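Local structure of 5-carboxyvanillate decarboxylase (Sphingomonas paucimobilis, 4L6D) at residues T12-P15 against V16-A19; L20-H23 against S24-D27; G89-L92 against A93-N97; N148-Y151 against Y152-F156. The protein probably catalyses the metal-dependent decarboxylation of 5-carboxyvanillate to vanillate, and is seen here with manganese and vanillate bound. One frame throughout, in Å; residues are numbered along the deposited sequence.

Contact 1 (T12-P15 against V16-A19)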
loop_
_atom_site.group_PDB
_atom_site.type_symbol
_atom_site.label_atom_id
_atom_site.label_comp_id
_atom_site.label_asym_id
_atom_site.label_seq_id
_atom_site.Cartn_x
_atom_site.Cartn_y
_atom_site.Cartn_z
ATOM N N THR A 12 -12.298 -25.352 -0.051
ATOM C CA THR A 12 -12.767 -25.533 -1.418
ATOM C C THR A 12 -13.686 -26.741 -1.491
ATOM O O THR A 12 -13.838 -27.472 -0.508
ATOM C CB THR A 12 -11.624 -25.648 -2.433
ATOM O OG1 THR A 12 -12.165 -25.575 -3.762
ATOM C CG2 THR A 12 -10.857 -26.964 -2.255
ATOM N N PHE A 13 -14.296 -26.933 -2.652
ATOM C CA PHE A 13 -15.243 -28.018 -2.873
ATOM C C PHE A 13 -14.938 -28.643 -4.221
ATOM O O PHE A 13 -14.466 -27.955 -5.128
ATOM C CB PHE A 13 -16.681 -27.483 -2.850
ATOM C CG PHE A 13 -17.017 -26.714 -1.604
ATOM C CD1 PHE A 13 -17.264 -27.381 -0.412
ATOM C CD2 PHE A 13 -17.090 -25.331 -1.631
ATOM C CE1 PHE A 13 -17.563 -26.668 0.746
ATOM C CE2 PHE A 13 -17.398 -24.612 -0.481
ATOM C CZ PHE A 13 -17.635 -25.287 0.707
ATOM N N GLN A 14 -15.193 -29.941 -4.358
ATOM C CA GLN A 14 -14.782 -30.658 -5.564
ATOM C C GLN A 14 -15.243 -30.054 -6.902
ATOM O O GLN A 14 -14.458 -30.001 -7.841
ATOM C CB GLN A 14 -15.136 -32.148 -5.474
ATOM C CG GLN A 14 -14.282 -33.038 -6.377
ATOM C CD GLN A 14 -12.800 -32.930 -6.059
ATOM O OE1 GLN A 14 -12.405 -32.895 -4.891
ATOM N NE2 GLN A 14 -11.972 -32.858 -7.098
ATOM N N PRO A 15 -16.503 -29.592 -7.001
ATOM C CA PRO A 15 -16.859 -29.020 -8.311
ATOM C C PRO A 15 -15.997 -27.809 -8.695
ATOM O O PRO A 15 -15.715 -27.620 -9.880
ATOM C CB PRO A 15 -18.324 -28.604 -8.124
ATOM C CG PRO A 15 -18.843 -29.559 -7.072
ATOM C CD PRO A 15 -17.676 -29.704 -6.111
ATOM N N VAL A 16 -15.585 -27.006 -7.716
ATOM C CA VAL A 16 -14.732 -25.850 -7.998
ATOM C C VAL A 16 -13.300 -26.298 -8.324
ATOM O O VAL A 16 -12.683 -25.817 -9.286
ATOM C CB VAL A 16 -14.746 -24.838 -6.835
ATOM C CG1 VAL A 16 -13.878 -23.629 -7.170
ATOM C CG2 VAL A 16 -16.184 -24.404 -6.543
ATOM N N VAL A 17 -12.788 -27.239 -7.537
ATOM C CA VAL A 17 -11.482 -27.835 -7.809
ATOM C C VAL A 17 -11.423 -28.352 -9.238
ATOM O O VAL A 17 -10.482 -28.045 -9.974
ATOM C CB VAL A 17 -11.170 -28.984 -6.833
ATOM C CG1 VAL A 17 -9.932 -29.770 -7.295
ATOM C CG2 VAL A 17 -10.961 -28.442 -5.436
ATOM N N ASP A 18 -12.439 -29.111 -9.644
ATOM C CA ASP A 18 -12.439 -29.709 -10.977
ATOM C C ASP A 18 -12.431 -28.635 -12.049
ATOM O O ASP A 18 -11.732 -28.755 -13.065
ATOM C CB ASP A 18 -13.637 -30.646 -11.168
ATOM C CG ASP A 18 -13.524 -31.921 -10.336
ATOM O OD1 ASP A 18 -12.420 -32.207 -9.829
ATOM O OD2 ASP A 18 -14.538 -32.639 -10.197
ATOM N N ALA A 19 -13.215 -27.583 -11.833
ATOM C CA ALA A 19 -13.270 -26.498 -12.799
ATOM C C ALA A 19 -11.942 -25.737 -12.880
ATOM O O ALA A 19 -11.524 -25.340 -13.970
ATOM C CB ALA A 19 -14.419 -25.554 -12.480
#
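Q14 and D18, one helical turn apart, are joined through their side chains: NE2 of Q14 donates to OD1 of D18 at 2.8 Å. D18 OD1 lies close to the plane of the Q14 amide, but the donor stands above the carboxylate, 40° out of its plane, and the two flat groups are turned 58° apart. CG of Q14 stands anti to the backbone N (chi1 -157°) and the chain then bends at chi2, which carries the amide forward along the helix to D18. A long, weak ion pair with R21 also reaches OD1.

The backbone bonds start at the N-cap residue F13, whose O accepts from V17 N at 3.0 Å, nearly straight and in the carbonyl plane, and takes a weak bond from V16 N. One step on, D18 N meets Q14 O at 2.8 Å, and A19 N reaches P15 O at 3.2 Å from above the carbonyl plane.

Apolar contact joins the lead-in to the first turn. CG2 of T12 touches CG2 of V17 at 3.5 Å, the two side chains crossing at about a right angle beside L53 and I50 of helix 49-54. The F13 ring turns away, onto L99 and T103 of helix 86-106.

With a proline in the first turn, this is a helix N-terminus directly following the first strand, 5-11, of the amidohydrolase barrel.

Contact 2 (L20-H23 against S24-D27); sequences LRAH and SRTD
Over the centre of the H23 imidazole, 3.9 Å above its plane, sits OG1 of T26. The far end of that ring has its polar partner outside the turn, NE2 being hydrogen-bonded to OD2 of D28. The guanidinium of R25 has R21 O over the centre of one face, 3.8 Å from the plane; its chain runs extended from CG to NE, back alongside the helix, and NH2 forms a salt bridge with D42.

The T26 hydroxyl is fixed by the backbone: OG1 donates to H23 O at 2.7 Å, in the carbonyl plane, having been placed between the backbone N and the carbonyl carbon by a chi1 of 69°. T26 N donates to the same oxygen at 3.0 Å from above that plane, so two donors from one residue grip H23 O. This second bond closes a type I beta turn from H23 to T26, by which the chain leaves the C-terminal end of helix 14-23. With an alanine in place of H23, D28 is likely to lose this partner and the T26 hydroxyl the ring beneath it, opening a gap beside M33 and M83.

At the helix end, S24 N donates to L20 O at 2.8 Å, and S24 OG to R21 O at 2.6 Å. R25 N bonds A22 O at 3.2 Å. The S24 side chain rests on V36 of helix 33-40, and L20 packs against Y40 of that helix and F84.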
loop_
_atom_site.group_PDB
_atom_site.type_symbol
_atom_site.label_atom_id
_atom_site.label_comp_id
_atom_site.label_asym_id
_atom_site.label_seq_id
_atom_site.Cartn_x
_atom_site.Cartn_y
_atom_site.Cartn_z
ATOM N N LEU A 20 -11.280 -25.539 -11.745
ATOM C CA LEU A 20 -9.975 -24.868 -11.748
ATOM C C LEU A 20 -8.870 -25.732 -12.363
ATOM O O LEU A 20 -7.989 -25.200 -13.018
ATOM C CB LEU A 20 -9.578 -24.404 -10.346
ATOM C CG LEU A 20 -10.363 -23.199 -9.842
ATOM C CD1 LEU A 20 -10.072 -22.984 -8.367
ATOM C CD2 LEU A 20 -10.005 -21.944 -10.633
ATOM N N ARG A 21 -8.913 -27.047 -12.150
ATOM C CA ARG A 21 -7.995 -27.949 -12.851
ATOM C C ARG A 21 -8.101 -27.754 -14.365
ATOM O O ARG A 21 -7.091 -27.602 -15.056
ATOM C CB ARG A 21 -8.269 -29.419 -12.501
ATOM C CG ARG A 21 -7.858 -29.824 -11.081
ATOM C CD ARG A 21 -7.479 -31.313 -11.038
ATOM N NE ARG A 21 -7.112 -31.757 -9.694
ATOM C CZ ARG A 21 -7.932 -32.411 -8.877
ATOM N NH1 ARG A 21 -9.166 -32.699 -9.268
ATOM N NH2 ARG A 21 -7.519 -32.779 -7.669
ATOM N N ALA A 22 -9.329 -27.743 -14.878
ATOM C CA ALA A 22 -9.538 -27.513 -16.301
ATOM C C ALA A 22 -9.075 -26.108 -16.695
ATOM O O ALA A 22 -8.421 -25.929 -17.729
ATOM C CB ALA A 22 -11.001 -27.723 -16.676
ATOM N N HIS A 23 -9.402 -25.112 -15.880
ATOM C CA HIS A 23 -8.999 -23.753 -16.200
ATOM C C HIS A 23 -7.480 -23.597 -16.277
ATOM O O HIS A 23 -6.967 -22.812 -17.087
ATOM C CB HIS A 23 -9.554 -22.751 -15.197
ATOM C CG HIS A 23 -9.590 -21.359 -15.733
ATOM N ND1 HIS A 23 -10.596 -20.920 -16.563
ATOM C CD2 HIS A 23 -8.723 -20.328 -15.606
ATOM C CE1 HIS A 23 -10.361 -19.663 -16.902
ATOM N NE2 HIS A 23 -9.229 -19.283 -16.338
ATOM N N SER A 24 -6.772 -24.355 -15.437
ATOM C CA SER A 24 -5.310 -24.277 -15.352
ATOM C C SER A 24 -4.613 -24.608 -16.668
ATOM O O SER A 24 -3.457 -24.237 -16.862
ATOM C CB SER A 24 -4.775 -25.203 -14.248
ATOM O OG SER A 24 -4.732 -26.560 -14.671
ATOM N N ARG A 25 -5.319 -25.305 -17.559
ATOM C CA ARG A 25 -4.752 -25.739 -18.837
ATOM C C ARG A 25 -4.960 -24.713 -19.947
ATOM O O ARG A 25 -4.429 -24.872 -21.049
ATOM C CB ARG A 25 -5.356 -27.086 -19.258
ATOM C CG ARG A 25 -5.201 -28.168 -18.200
ATOM C CD ARG A 25 -5.920 -29.458 -18.570
ATOM N NE ARG A 25 -5.833 -30.402 -17.462
ATOM C CZ ARG A 25 -6.871 -31.038 -16.931
ATOM N NH1 ARG A 25 -8.088 -30.864 -17.431
ATOM N NH2 ARG A 25 -6.684 -31.858 -15.903
ATOM N N THR A 26 -5.737 -23.670 -19.662
ATOM C CA THR A 26 -6.073 -22.679 -20.685
ATOM C C THR A 26 -5.025 -21.579 -20.802
ATOM O O THR A 26 -4.075 -21.523 -20.015
ATOM C CB THR A 26 -7.439 -22.025 -20.434
ATOM O OG1 THR A 26 -7.370 -21.198 -19.267
ATOM C CG2 THR A 26 -8.518 -23.092 -20.257
ATOM N N ASP A 27 -5.223 -20.709 -21.791
ATOM C CA ASP A 27 -4.280 -19.648 -22.109
ATOM C C ASP A 27 -4.577 -18.343 -21.386
ATOM O O ASP A 27 -4.062 -17.293 -21.768
ATOM C CB ASP A 27 -4.249 -19.406 -23.631
ATOM C CG ASP A 27 -5.562 -18.851 -24.170
ATOM O OD1 ASP A 27 -6.594 -18.953 -23.472
ATOM O OD2 ASP A 27 -5.565 -18.314 -25.302
#

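Contact 3 (G89-L92 against A93-N97). With VNL (4-hydroxy-3-methoxybenzoate), chain K.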
loop_
_atom_site.group_PDB
_atom_site.type_symbol
_atom_site.label_atom_id
_atom_site.label_comp_id
_atom_site.label_asym_id
_atom_site.label_seq_id
_atom_site.Cartn_x
_atom_site.Cartn_y
_atom_site.Cartn_z
ATOM N N GLY A 89 -19.566 -19.613 -13.743
ATOM C CA GLY A 89 -19.379 -19.001 -12.440
ATOM C C GLY A 89 -20.661 -19.004 -11.627
ATOM O O GLY A 89 -20.645 -19.282 -10.431
ATOM N N THR A 90 -21.767 -18.667 -12.277
ATOM C CA THR A 90 -23.064 -18.613 -11.610
ATOM C C THR A 90 -23.472 -19.988 -11.074
ATOM O O THR A 90 -23.835 -20.120 -9.901
ATOM C CB THR A 90 -24.143 -18.067 -12.546
ATOM O OG1 THR A 90 -23.763 -16.750 -12.969
ATOM C CG2 THR A 90 -25.497 -17.996 -11.825
ATOM N N ARG A 91 -23.371 -21.014 -11.916
ATOM C CA ARG A 91 -23.690 -22.365 -11.485
ATOM C C ARG A 91 -22.788 -22.832 -10.346
ATOM O O ARG A 91 -23.259 -23.399 -9.358
ATOM C CB ARG A 91 -23.588 -23.340 -12.661
ATOM C CG ARG A 91 -23.998 -24.760 -12.313
ATOM C CD ARG A 91 -23.976 -25.656 -13.545
ATOM N NE ARG A 91 -22.693 -25.542 -14.230
ATOM C CZ ARG A 91 -21.616 -26.254 -13.912
ATOM N NH1 ARG A 91 -21.679 -27.159 -12.940
ATOM N NH2 ARG A 91 -20.481 -26.069 -14.573
ATOM N N LEU A 92 -21.485 -22.592 -10.468
ATOM C CA LEU A 92 -20.570 -23.070 -9.440
ATOM C C LEU A 92 -20.714 -22.318 -8.125
ATOM O O LEU A 92 -20.512 -22.890 -7.060
ATOM C CB LEU A 92 -19.124 -23.045 -9.933
ATOM C CG LEU A 92 -18.839 -24.130 -10.967
ATOM C CD1 LEU A 92 -17.422 -23.956 -11.497
ATOM C CD2 LEU A 92 -19.047 -25.526 -10.362
ATOM N N ALA A 93 -21.063 -21.036 -8.185
ATOM C CA ALA A 93 -21.281 -20.297 -6.949
ATOM C C ALA A 93 -22.476 -20.883 -6.218
ATOM O O ALA A 93 -22.433 -21.068 -5.002
ATOM C CB ALA A 93 -21.491 -18.806 -7.227
ATOM N N ARG A 94 -23.537 -21.171 -6.960
ATOM C CA ARG A 94 -24.733 -21.741 -6.360
ATOM C C ARG A 94 -24.396 -23.076 -5.692
ATOM O O ARG A 94 -24.796 -23.320 -4.547
ATOM C CB ARG A 94 -25.833 -21.894 -7.420
ATOM C CG ARG A 94 -27.226 -22.192 -6.865
ATOM C CD ARG A 94 -27.405 -23.657 -6.526
ATOM N NE ARG A 94 -27.342 -24.487 -7.726
ATOM C CZ ARG A 94 -27.141 -25.798 -7.717
ATOM N NH1 ARG A 94 -27.118 -26.463 -8.861
ATOM N NH2 ARG A 94 -26.954 -26.435 -6.567
ATOM N N ILE A 95 -23.656 -23.926 -6.402
ATOM C CA ILE A 95 -23.269 -25.236 -5.877
ATOM C C ILE A 95 -22.357 -25.092 -4.666
ATOM O O ILE A 95 -22.570 -25.730 -3.627
ATOM C CB ILE A 95 -22.590 -26.082 -6.970
ATOM C CG1 ILE A 95 -23.623 -26.515 -8.016
ATOM C CG2 ILE A 95 -21.872 -27.295 -6.367
ATOM C CD1 ILE A 95 -23.005 -27.095 -9.274
ATOM N N ALA A 96 -21.355 -24.224 -4.785
ATOM C CA ALA A 96 -20.423 -24.002 -3.687
ATOM C C ALA A 96 -21.136 -23.433 -2.464
ATOM O O ALA A 96 -20.761 -23.722 -1.325
ATOM C CB ALA A 96 -19.299 -23.078 -4.106
ATOM N N ASN A 97 -22.166 -22.618 -2.693
ATOM C CA ASN A 97 -22.935 -22.076 -1.570
ATOM C C ASN A 97 -23.787 -23.135 -0.879
ATOM O O ASN A 97 -23.887 -23.163 0.351
ATOM C CB ASN A 97 -23.811 -20.903 -2.011
ATOM C CG ASN A 97 -23.000 -19.664 -2.325
ATOM O OD1 ASN A 97 -21.859 -19.527 -1.886
ATOM N ND2 ASN A 97 -23.603 -18.738 -3.060
HETATM C C1 VNL K . -27.366 -23.006 -12.505
HETATM C CO1 VNL K . -26.961 -21.659 -12.435
HETATM C CO2 VNL K . -27.478 -23.675 -13.746
HETATM C CM1 VNL K . -26.650 -20.947 -13.607
HETATM C CM2 VNL K . -27.166 -22.988 -14.920
HETATM O OM VNL K . -27.230 -23.549 -16.166
HETATM C CZ VNL K . -26.730 -21.581 -14.846
HETATM C CC VNL K . -27.701 -23.746 -11.242
HETATM C CV VNL K . -27.519 -24.958 -16.325
HETATM O O1 VNL K . -27.923 -23.109 -10.184
HETATM O O2 VNL K . -27.758 -25.003 -11.293
HETATM O O3 VNL K . -26.487 -20.930 -16.035
#
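G89 O to A93 N, at 2.9 Å, opens a run of four successive i-to-i+4 bonds, as in a regular alpha helix, continued by T90 O to R94 N, R91 O to I95 N and L92 O to A96 N, the last at 2.8 Å.

On one side of this helix a vanillate is held. R94 meets its carboxylate edge-on with two bonds, NE to O1 at 2.9 Å and NH1 to O2 at 2.9 Å, each with an N-H...O angle of 172°; both carboxylate oxygens are thus fixed by one guanidinium, through a bidentate pair of hydrogen bonds. Bends at chi2 (-81°) and chi3 (-65°) set the guanidinium edge against the ligand carboxylate, and a salt bridge from NH2 to D98 steadies it further. The stem of R91 underlies a face of the vanillate ring, with CA at 3.5 Å from CO1 and CG at 3.8 Å from C1, while CG2 of T90 touches CM1 at 3.6 Å. This pocket is distinct from the manganese site.

Farther out, R91 and I95 lie side by side, pointing the same way, with NH1 of R91 at 3.9 Å from CD1 of I95. CG1 of I95 sits over the guanidinium of R94, toward its rim.

Helix 86-106 forms the crossover of a beta-alpha-beta unit between strands 71-76 and 111-115; L92 and I95 pack on helix 14-23, and T90, R94 and N97 on helix 122-134.

Contact 4 (N148-Y151 against Y152-F156); sequences NDLY and YDDPF
D154 N donates to Y151 O at 3.1 Å, with an N-H...O angle of 164°, and closes a type I beta turn from Y151 to D154. A side-chain-to-backbone bond follows: D154 OD1 accepts from F156 N at 2.9 Å through its anti lone pair, an Asx turn that leads into the short 3-10 segment.

A water crosses the turn, accepting from Y151 N at 3.0 Å and donating to D153 OD1 at 2.9 Å. With chi1 at 60°, the D153 carboxylate swings back over the turn, bringing OD1 to 3.4 Å from Y151 CB. The same OD1 is salt-bridged to R208, and OD2 is hydrogen-bonded to Y189 of the second subunit.

Among the looser contacts, both methyls of L150, CD1 and CD2, lie 3.9 Å from D154 OD2. Were D154 an alanine, F156 N would probably lack its side-chain acceptor and the 3-10 start be freer to unwind.

The loop joins strand 140-144 to helix 158-167 and lies against helix 197-211, where the Y151 hydroxyl bonds E201 and its side chain packs on N205 and R208; the Y152 side chain takes a different direction, its ring meeting F157 edge-to-face and also F161, its hydroxyl bonded to T147.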
loop_
_atom_site.group_PDB
_atom_site.type_symbol
_atom_site.label_atom_id
_atom_site.label_comp_id
_atom_site.label_asym_id
_atom_site.label_seq_id
_atom_site.Cartn_x
_atom_site.Cartn_y
_atom_site.Cartn_z
ATOM N N ASN A 148 -13.165 -9.583 -13.801
ATOM C CA ASN A 148 -12.978 -9.172 -15.192
ATOM C C ASN A 148 -12.092 -7.933 -15.321
ATOM O O ASN A 148 -12.241 -7.138 -16.242
ATOM C CB ASN A 148 -14.325 -8.972 -15.902
ATOM C CG ASN A 148 -15.153 -10.242 -15.945
ATOM O OD1 ASN A 148 -14.612 -11.346 -16.002
ATOM N ND2 ASN A 148 -16.470 -10.090 -15.927
ATOM N N ASP A 149 -11.174 -7.796 -14.369
ATOM C CA ASP A 149 -10.205 -6.703 -14.339
ATOM C C ASP A 149 -10.864 -5.345 -14.172
ATOM O O ASP A 149 -10.332 -4.322 -14.594
ATOM C CB ASP A 149 -9.309 -6.774 -15.569
ATOM C CG ASP A 149 -8.619 -8.109 -15.672
ATOM O OD1 ASP A 149 -7.762 -8.376 -14.805
ATOM O OD2 ASP A 149 -8.980 -8.909 -16.574
ATOM N N LEU A 150 -12.029 -5.359 -13.536
ATOM C CA LEU A 150 -12.726 -4.142 -13.145
ATOM C C LEU A 150 -12.823 -4.123 -11.637
ATOM O O LEU A 150 -12.903 -5.175 -10.994
ATOM C CB LEU A 150 -14.135 -4.119 -13.725
ATOM C CG LEU A 150 -14.244 -4.157 -15.238
ATOM C CD1 LEU A 150 -15.694 -4.310 -15.638
ATOM C CD2 LEU A 150 -13.647 -2.901 -15.828
ATOM N N TYR A 151 -12.849 -2.915 -11.074
ATOM C CA TYR A 151 -12.970 -2.729 -9.637
ATOM C C TYR A 151 -14.398 -2.334 -9.260
ATOM O O TYR A 151 -15.216 -2.038 -10.136
ATOM C CB TYR A 151 -11.932 -1.712 -9.158
ATOM C CG TYR A 151 -10.533 -2.242 -9.364
ATOM C CD1 TYR A 151 -10.059 -3.293 -8.589
ATOM C CD2 TYR A 151 -9.698 -1.717 -10.342
ATOM C CE1 TYR A 151 -8.785 -3.815 -8.782
ATOM C CE2 TYR A 151 -8.412 -2.235 -10.545
ATOM C CZ TYR A 151 -7.964 -3.275 -9.755
ATOM O OH TYR A 151 -6.692 -3.789 -9.952
ATOM N N TYR A 152 -14.691 -2.331 -7.961
ATOM C CA TYR A 152 -16.086 -2.269 -7.517
ATOM C C TYR A 152 -16.661 -0.859 -7.422
ATOM O O TYR A 152 -17.769 -0.675 -6.920
ATOM C CB TYR A 152 -16.320 -3.098 -6.243
ATOM C CG TYR A 152 -16.098 -4.568 -6.525
ATOM C CD1 TYR A 152 -16.673 -5.166 -7.644
ATOM C CD2 TYR A 152 -15.261 -5.332 -5.726
ATOM C CE1 TYR A 152 -16.443 -6.496 -7.941
ATOM C CE2 TYR A 152 -15.038 -6.669 -6.003
ATOM C CZ TYR A 152 -15.623 -7.241 -7.116
ATOM O OH TYR A 152 -15.395 -8.568 -7.421
ATOM N N ASP A 153 -15.914 0.116 -7.933
ATOM C CA ASP A 153 -16.483 1.426 -8.244
ATOM C C ASP A 153 -17.292 1.397 -9.542
ATOM O O ASP A 153 -18.097 2.283 -9.788
ATOM C CB ASP A 153 -15.386 2.491 -8.356
ATOM C CG ASP A 153 -14.360 2.181 -9.440
ATOM O OD1 ASP A 153 -13.762 1.085 -9.400
ATOM O OD2 ASP A 153 -14.132 3.049 -10.314
ATOM N N ASP A 154 -17.078 0.391 -10.384
ATOM C CA ASP A 154 -17.721 0.373 -11.692
ATOM C C ASP A 154 -19.229 0.157 -11.528
ATOM O O ASP A 154 -19.647 -0.763 -10.826
ATOM C CB ASP A 154 -17.105 -0.727 -12.561
ATOM C CG ASP A 154 -17.482 -0.596 -14.028
ATOM O OD1 ASP A 154 -18.685 -0.517 -14.351
ATOM O OD2 ASP A 154 -16.556 -0.557 -14.866
ATOM N N PRO A 155 -20.044 1.020 -12.157
ATOM C CA PRO A 155 -21.505 0.915 -12.066
ATOM C C PRO A 155 -22.061 -0.414 -12.566
ATOM O O PRO A 155 -23.194 -0.756 -12.225
ATOM C CB PRO A 155 -21.988 2.063 -12.957
ATOM C CG PRO A 155 -20.892 3.090 -12.816
ATOM C CD PRO A 155 -19.629 2.260 -12.834
ATOM N N PHE A 156 -21.282 -1.150 -13.350
ATOM C CA PHE A 156 -21.676 -2.492 -13.764
ATOM C C PHE A 156 -22.070 -3.364 -12.572
ATOM O O PHE A 156 -22.975 -4.203 -12.676
ATOM C CB PHE A 156 -20.536 -3.143 -14.547
ATOM C CG PHE A 156 -20.830 -4.539 -15.022
ATOM C CD1 PHE A 156 -21.717 -4.767 -16.066
ATOM C CD2 PHE A 156 -20.185 -5.618 -14.450
ATOM C CE1 PHE A 156 -21.974 -6.063 -16.509
ATOM C CE2 PHE A 156 -20.436 -6.910 -14.893
ATOM C CZ PHE A 156 -21.320 -7.126 -15.924
HETATM O O HOH W 1 -13.349 -0.107 -12.028
#

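Contacts 1 and 2 are the two ends of one helix, 14-23: the first begins it beside strand 5-11 and the second lets the chain out through a turn, where the S24 and T26 hydroxyls also bond to carbonyl oxygens. Contact 3 lies in the N-terminal half of helix 86-106, which packs on contact 1 (A19 CB to L92 CD1, 3.5 Å), so the two join neighbouring helices of the barrel through apolar side chains. Contact 4 touches none of them and lies about 20 Å between centres from contact 3. Contacts 1 to 3 are partly buried, with polar side chains toward the more exposed side, whereas contact 4 is largely buried within a loop, where the D153 carboxylate also bonds Y189 of the second subunit.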